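Local atomic coordinates of putative adhesin (Bacteroides fragilis NCTC 9343, PDB entry 3PET), a protein that is of unknown function but, as a putative lipoprotein adhesin built as a right-handed beta-helix, probably takes part in cell adhesion. Residues Leu112-Lys117 / Leu132-Met137; Lys19-Ile24 / Val58-Asn63. All blocks are in the same frame, centred on the assembly; numbering follows the deposited sequence. Where two conformers were deposited one is given.

Interaction 1: Leu112-Lys117 / Leu132-Met137; sequences LDIESK and LNVQSM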
loop_
_atom_site.group_PDB
_atom_site.type_symbol
_atom_site.label_atom_id
_atom_site.label_comp_id
_atom_site.label_asym_id
_atom_site.label_seq_id
_atom_site.Cartn_x
_atom_site.Cartn_y
_atom_site.Cartn_z
ATOM N N LEU A 112 -4.108 -17.026 -15.793
ATOM C CA LEU A 112 -3.709 -15.636 -15.768
ATOM C C LEU A 112 -2.985 -15.365 -14.468
ATOM O O LEU A 112 -3.510 -15.664 -13.395
ATOM C CB LEU A 112 -4.904 -14.685 -15.957
ATOM C CG LEU A 112 -4.580 -13.176 -15.940
ATOM C CD1 LEU A 112 -3.645 -12.760 -17.127
ATOM C CD2 LEU A 112 -5.847 -12.350 -15.926
ATOM N N ASP A 113 -1.777 -14.800 -14.568
ATOM C CA ASP A 113 -0.983 -14.433 -13.409
ATOM C C ASP A 113 -0.818 -12.890 -13.384
ATOM O O ASP A 113 -0.266 -12.310 -14.324
ATOM C CB ASP A 113 0.378 -15.167 -13.446
ATOM C CG ASP A 113 1.240 -15.032 -12.216
ATOM O OD1 ASP A 113 0.722 -14.568 -11.169
ATOM O OD2 ASP A 113 2.420 -15.431 -12.276
ATOM N N ILE A 114 -1.344 -12.244 -12.327
ATOM C CA ILE A 114 -1.241 -10.794 -12.158
ATOM C C ILE A 114 -0.332 -10.516 -10.976
ATOM O O ILE A 114 -0.613 -10.971 -9.851
ATOM C CB ILE A 114 -2.610 -10.075 -12.014
ATOM C CG1 ILE A 114 -3.564 -10.435 -13.173
ATOM C CG2 ILE A 114 -2.423 -8.542 -11.898
ATOM C CD1 ILE A 114 -4.960 -10.451 -12.775
ATOM N N GLU A 115 0.776 -9.778 -11.248
ATOM C CA GLU A 115 1.759 -9.373 -10.239
ATOM C C GLU A 115 1.827 -7.842 -10.292
ATOM O O GLU A 115 2.385 -7.282 -11.242
ATOM C CB GLU A 115 3.153 -10.030 -10.450
ATOM C CG GLU A 115 3.153 -11.554 -10.593
ATOM C CD GLU A 115 3.039 -12.392 -9.327
ATOM O OE1 GLU A 115 3.842 -12.178 -8.388
ATOM O OE2 GLU A 115 2.188 -13.311 -9.301
ATOM N N SER A 116 1.170 -7.158 -9.337
ATOM C CA SER A 116 1.210 -5.689 -9.317
ATOM C C SER A 116 2.146 -5.222 -8.218
ATOM O O SER A 116 1.960 -5.547 -7.038
ATOM C CB SER A 116 -0.182 -5.089 -9.173
ATOM O OG SER A 116 -0.884 -5.619 -8.058
ATOM N N LYS A 117 3.217 -4.537 -8.630
ATOM C CA LYS A 117 4.282 -4.072 -7.745
ATOM C C LYS A 117 4.558 -2.592 -7.974
ATOM O O LYS A 117 5.669 -2.127 -7.718
ATOM C CB LYS A 117 5.570 -4.892 -8.023
ATOM C CG LYS A 117 5.392 -6.414 -8.118
ATOM C CD LYS A 117 6.235 -7.081 -9.213
ATOM C CE LYS A 117 7.674 -7.338 -8.805
ATOM N NZ LYS A 117 7.804 -8.519 -7.908
ATOM N N LEU A 132 -6.722 -18.314 -11.933
ATOM C CA LEU A 132 -6.346 -16.921 -11.747
ATOM C C LEU A 132 -5.481 -16.827 -10.515
ATOM O O LEU A 132 -5.841 -17.359 -9.454
ATOM C CB LEU A 132 -7.565 -15.988 -11.621
ATOM C CG LEU A 132 -7.269 -14.540 -11.180
ATOM C CD1 LEU A 132 -6.507 -13.744 -12.259
ATOM C CD2 LEU A 132 -8.526 -13.844 -10.766
ATOM N N ASN A 133 -4.345 -16.163 -10.654
ATOM C CA ASN A 133 -3.417 -15.917 -9.562
ATOM C C ASN A 133 -3.138 -14.434 -9.489
ATOM O O ASN A 133 -2.655 -13.869 -10.462
ATOM C CB ASN A 133 -2.112 -16.724 -9.723
ATOM C CG ASN A 133 -1.215 -16.591 -8.516
ATOM O OD1 ASN A 133 -1.585 -16.946 -7.411
ATOM N ND2 ASN A 133 -0.037 -16.019 -8.677
ATOM N N VAL A 134 -3.474 -13.794 -8.350
ATOM C CA VAL A 134 -3.251 -12.367 -8.143
ATOM C C VAL A 134 -2.337 -12.194 -6.941
ATOM O O VAL A 134 -2.654 -12.661 -5.843
ATOM C CB VAL A 134 -4.578 -11.554 -7.974
ATOM C CG1 VAL A 134 -4.305 -10.078 -7.675
ATOM C CG2 VAL A 134 -5.463 -11.682 -9.198
ATOM N N GLN A 135 -1.226 -11.479 -7.146
ATOM C CA GLN A 135 -0.302 -11.106 -6.078
ATOM C C GLN A 135 -0.194 -9.601 -6.115
ATOM O O GLN A 135 0.497 -9.060 -6.996
ATOM C CB GLN A 135 1.073 -11.783 -6.254
ATOM C CG GLN A 135 1.049 -13.315 -6.155
ATOM C CD GLN A 135 1.272 -13.838 -4.761
ATOM O OE1 GLN A 135 1.677 -13.119 -3.852
ATOM N NE2 GLN A 135 1.051 -15.126 -4.576
ATOM N N SER A 136 -0.956 -8.902 -5.240
ATOM C CA SER A 136 -0.898 -7.428 -5.229
ATOM C C SER A 136 0.086 -7.003 -4.175
ATOM O O SER A 136 -0.029 -7.403 -3.020
ATOM C CB SER A 136 -2.273 -6.794 -5.038
ATOM O OG SER A 136 -2.869 -7.162 -3.800
HETATM N N MSE A 137 1.134 -6.311 -4.613
HETATM C CA MSE A 137 2.254 -5.970 -3.745
HETATM C C MSE A 137 2.630 -4.495 -3.751
HETATM O O MSE A 137 3.565 -4.130 -3.064
HETATM C CB MSE A 137 3.477 -6.781 -4.189
HETATM C CG MSE A 137 3.336 -8.286 -3.949
HETATM SE SE MSE A 137 4.777 -9.218 -4.860
HETATM C CE MSE A 137 3.954 -9.330 -6.570
#
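The side-chain amide of Asn133 meets the carboxylate of Asp113 with the two planes turned 48° apart: Asn133 ND2 points its N-H, nearly in the amide plane, at Asp113 OD1 (3.0 Å), which it reaches from above the carboxylate plane. Both have CG anti to the backbone N (chi1 near 180°), and in parallel register the two side chains run side by side. The same Asp113 OD1 lies 2.7 Å from Glu115 OE2. Glu115, bent at chi2 (-79°), folds its carboxylate over the CB and CG of Gln135, with OE2 3.3 Å from Gln135 CG; its OE1 meets the methyl CE of Met137, a selenomethionine, at 3.4 Å. The Lys117 and Met137 side chains lie alongside each other, that methyl touching Lys117 CG. The amide of Gln135 leads away to Lys156, which its OE1 accepts as hydrogen-bond donor.

Leu112, Ile114 and Ser116 stand on the other face, beside Leu132, Val134 and Ser136. In the conformer given, one of two, Ile114 CD1 touches both Leu132 CD1 (3.7 Å) and Val134 CG2 (3.8 Å), and Ser116 OG rests against CA and CB of Ser136. Beneath them, Ile114 reaches Ile124 and Leu144, while Val134 packs on Val142, Leu144 and Ile161.

The backbones run parallel in exact register, each residue beside its equivalent one coil on. Five main-chain bonds join them, from Asn133 N to Leu112 O through to Met137 N and Ser116 O (2.7 Å). This is the stacking of successive coils in a right-handed beta-helix, with aliphatic side chains lining the interior. On the outer face the closeness of the two acids suggests that one carboxyl group holds a proton, so that the cluster may carry less negative charge than its composition implies.

Interaction 2: Lys19-Ile24 / Val58-Asn63; sequences KEFNKI and VAVKDN
Asn63 turns its backbone carbonyl into the bend at Phe21, Asn22 and Lys23, and this is the close part of the contact. Asn63 O accepts Asn22 N at 3.0 Å, with the donor tilted 23° from the carbonyl plane, and takes a second, weak bond from Lys23 N at 3.3 Å. Phe21 CB lies against the same oxygen at 3.3 Å. The Asn22 side chain has CG between the backbone N and the carbonyl carbon (chi1 64°), which places CG on the side of Asn63; OD1 then lies 3.5 Å from Asn63 CB and accepts a hydrogen bond from Lys23 NZ. The two asparagine amides stand nearly perpendicular, their planes 84° apart.

Beside this grip the packing is looser. Val60 directs both methyls at the 19-24 segment: CG2 lies 3.7 Å from Lys19 O and approaches Phe21 CD2 obliquely at 4.1 Å, while CG1 meets Lys19 CB and Glu20 O. Towards solvent, a water donates to both Glu20 O (2.7 Å) and Asn63 OD1, linking the two segments where these acceptors cannot bond each other. Glu20 points away, and Lys19 leads away beyond its CB.

Asp62 and Asn63, with phi/psi close to a type I' turn, form the two-residue turn between antiparallel strands 56-61 and 64-69. The contact thus ties this hairpin turn to the segment entering strand 23-26, which pairs in parallel with strand 64-69 and, on its other edge, with strand 92-95. Phe21 passes inward from the surface, packing on Leu65 and on Ile85 and Ser87 of strand 82-87.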
loop_
_atom_site.group_PDB
_atom_site.type_symbol
_atom_site.label_atom_id
_atom_site.label_comp_id
_atom_site.label_asym_id
_atom_site.label_seq_id
_atom_site.Cartn_x
_atom_site.Cartn_y
_atom_site.Cartn_z
ATOM N N LYS A 19 7.280 -8.967 -31.932
ATOM C CA LYS A 19 7.023 -10.398 -32.065
ATOM C C LYS A 19 5.846 -10.758 -31.156
ATOM O O LYS A 19 5.586 -10.025 -30.197
ATOM C CB LYS A 19 8.264 -11.204 -31.633
ATOM C CG LYS A 19 9.370 -11.282 -32.661
ATOM C CD LYS A 19 10.299 -12.435 -32.309
ATOM C CE LYS A 19 11.656 -12.301 -32.931
ATOM N NZ LYS A 19 12.634 -13.164 -32.231
ATOM N N GLU A 20 5.169 -11.885 -31.409
ATOM C CA GLU A 20 4.053 -12.259 -30.544
ATOM C C GLU A 20 4.563 -12.621 -29.131
ATOM O O GLU A 20 5.655 -13.163 -28.966
ATOM C CB GLU A 20 3.208 -13.380 -31.148
ATOM C CG GLU A 20 1.942 -13.640 -30.333
ATOM C CD GLU A 20 0.975 -14.648 -30.917
ATOM O OE1 GLU A 20 1.068 -14.927 -32.130
ATOM O OE2 GLU A 20 0.105 -15.138 -30.166
ATOM N N PHE A 21 3.778 -12.239 -28.125
ATOM C CA PHE A 21 4.042 -12.453 -26.706
ATOM C C PHE A 21 2.739 -12.857 -26.035
ATOM O O PHE A 21 1.658 -12.566 -26.573
ATOM C CB PHE A 21 4.622 -11.154 -26.061
ATOM C CG PHE A 21 3.732 -9.945 -26.241
ATOM C CD1 PHE A 21 2.658 -9.719 -25.387
ATOM C CD2 PHE A 21 3.912 -9.084 -27.323
ATOM C CE1 PHE A 21 1.790 -8.645 -25.603
ATOM C CE2 PHE A 21 3.044 -8.009 -27.532
ATOM C CZ PHE A 21 1.993 -7.800 -26.676
ATOM N N ASN A 22 2.833 -13.469 -24.854
ATOM C CA ASN A 22 1.649 -13.829 -24.065
ATOM C C ASN A 22 1.816 -13.318 -22.623
ATOM O O ASN A 22 1.021 -13.653 -21.744
ATOM C CB ASN A 22 1.378 -15.344 -24.112
ATOM C CG ASN A 22 2.438 -16.216 -23.490
ATOM O OD1 ASN A 22 3.572 -15.809 -23.204
ATOM N ND2 ASN A 22 2.110 -17.456 -23.283
ATOM N N LYS A 23 2.856 -12.498 -22.393
ATOM C CA LYS A 23 3.156 -11.907 -21.092
ATOM C C LYS A 23 3.628 -10.479 -21.267
ATOM O O LYS A 23 4.264 -10.150 -22.266
ATOM C CB LYS A 23 4.215 -12.717 -20.307
ATOM C CG LYS A 23 3.768 -14.109 -19.870
ATOM C CD LYS A 23 4.871 -14.881 -19.129
ATOM C CE LYS A 23 6.033 -15.455 -19.967
ATOM N NZ LYS A 23 5.625 -16.551 -20.912
ATOM N N ILE A 24 3.300 -9.631 -20.281
ATOM C CA ILE A 24 3.677 -8.222 -20.258
ATOM C C ILE A 24 4.441 -7.961 -18.975
ATOM O O ILE A 24 3.980 -8.349 -17.892
ATOM C CB ILE A 24 2.443 -7.273 -20.388
ATOM C CG1 ILE A 24 1.670 -7.498 -21.725
ATOM C CG2 ILE A 24 2.863 -5.760 -20.216
ATOM C CD1 ILE A 24 0.176 -7.081 -21.634
ATOM N N VAL A 58 11.626 -0.867 -25.647
ATOM C CA VAL A 58 10.706 -1.956 -25.971
ATOM C C VAL A 58 11.482 -3.184 -26.439
ATOM O O VAL A 58 12.366 -3.050 -27.265
ATOM C CB VAL A 58 9.737 -1.444 -27.085
ATOM C CG1 VAL A 58 8.858 -2.578 -27.642
ATOM C CG2 VAL A 58 8.870 -0.279 -26.581
ATOM N N ALA A 59 11.114 -4.378 -25.959
ATOM C CA ALA A 59 11.729 -5.642 -26.395
ATOM C C ALA A 59 10.825 -6.807 -26.105
ATOM O O ALA A 59 10.150 -6.828 -25.082
ATOM C CB ALA A 59 13.076 -5.870 -25.691
ATOM N N VAL A 60 10.832 -7.798 -26.992
ATOM C CA VAL A 60 10.128 -9.055 -26.751
ATOM C C VAL A 60 11.220 -10.106 -26.571
ATOM O O VAL A 60 12.092 -10.261 -27.419
ATOM C CB VAL A 60 9.066 -9.454 -27.821
ATOM C CG1 VAL A 60 8.509 -10.854 -27.534
ATOM C CG2 VAL A 60 7.931 -8.428 -27.870
ATOM N N LYS A 61 11.181 -10.793 -25.453
ATOM C CA LYS A 61 12.147 -11.828 -25.080
ATOM C C LYS A 61 11.403 -12.895 -24.280
ATOM O O LYS A 61 10.629 -12.528 -23.394
ATOM C CB LYS A 61 13.263 -11.153 -24.266
ATOM C CG LYS A 61 14.266 -12.037 -23.557
ATOM C CD LYS A 61 15.629 -11.321 -23.427
ATOM C CE LYS A 61 15.550 -9.869 -22.982
ATOM N NZ LYS A 61 16.889 -9.223 -22.930
ATOM N N ASP A 62 11.653 -14.196 -24.565
ATOM C CA ASP A 62 11.018 -15.364 -23.927
ATOM C C ASP A 62 9.491 -15.161 -23.782
ATOM O O ASP A 62 8.920 -15.276 -22.685
ATOM C CB ASP A 62 11.692 -15.793 -22.592
ATOM C CG ASP A 62 12.020 -14.715 -21.579
ATOM O OD1 ASP A 62 11.078 -14.146 -20.993
ATOM O OD2 ASP A 62 13.223 -14.512 -21.294
ATOM N N ASN A 63 8.831 -14.858 -24.927
ATOM C CA ASN A 63 7.385 -14.648 -25.079
ATOM C C ASN A 63 6.838 -13.525 -24.160
ATOM O O ASN A 63 5.635 -13.461 -23.906
ATOM C CB ASN A 63 6.624 -15.980 -24.864
ATOM C CG ASN A 63 6.937 -17.009 -25.948
ATOM O OD1 ASN A 63 7.184 -16.682 -27.104
ATOM N ND2 ASN A 63 6.947 -18.276 -25.608
HETATM O O HOH W 1 7.943 -14.631 -29.004
#

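Overall arrangement
Interactions 1 and 2 follow one another along the chain and lie within one beta-helical fold, their centres about 18 Å apart and their nearest atoms about 7 Å apart, without touching. Strand 92-95 links them: it pairs in parallel with strand 23-26 of interaction 2 and with strand 111-116 of interaction 1. The centre of interaction 1 lies about 6 Å, and that of interaction 2 about 17 Å, from the centre of the chain; the first joins regular parallel coils, the second is a surface contact made by a hairpin turn. Asn91 bonds through its backbone to both Asp113 and Asn22. Tetraethylene glycol, probably from the crystallisation liquor, is bound near each contact, bonding to Met137 O and to Val58 N.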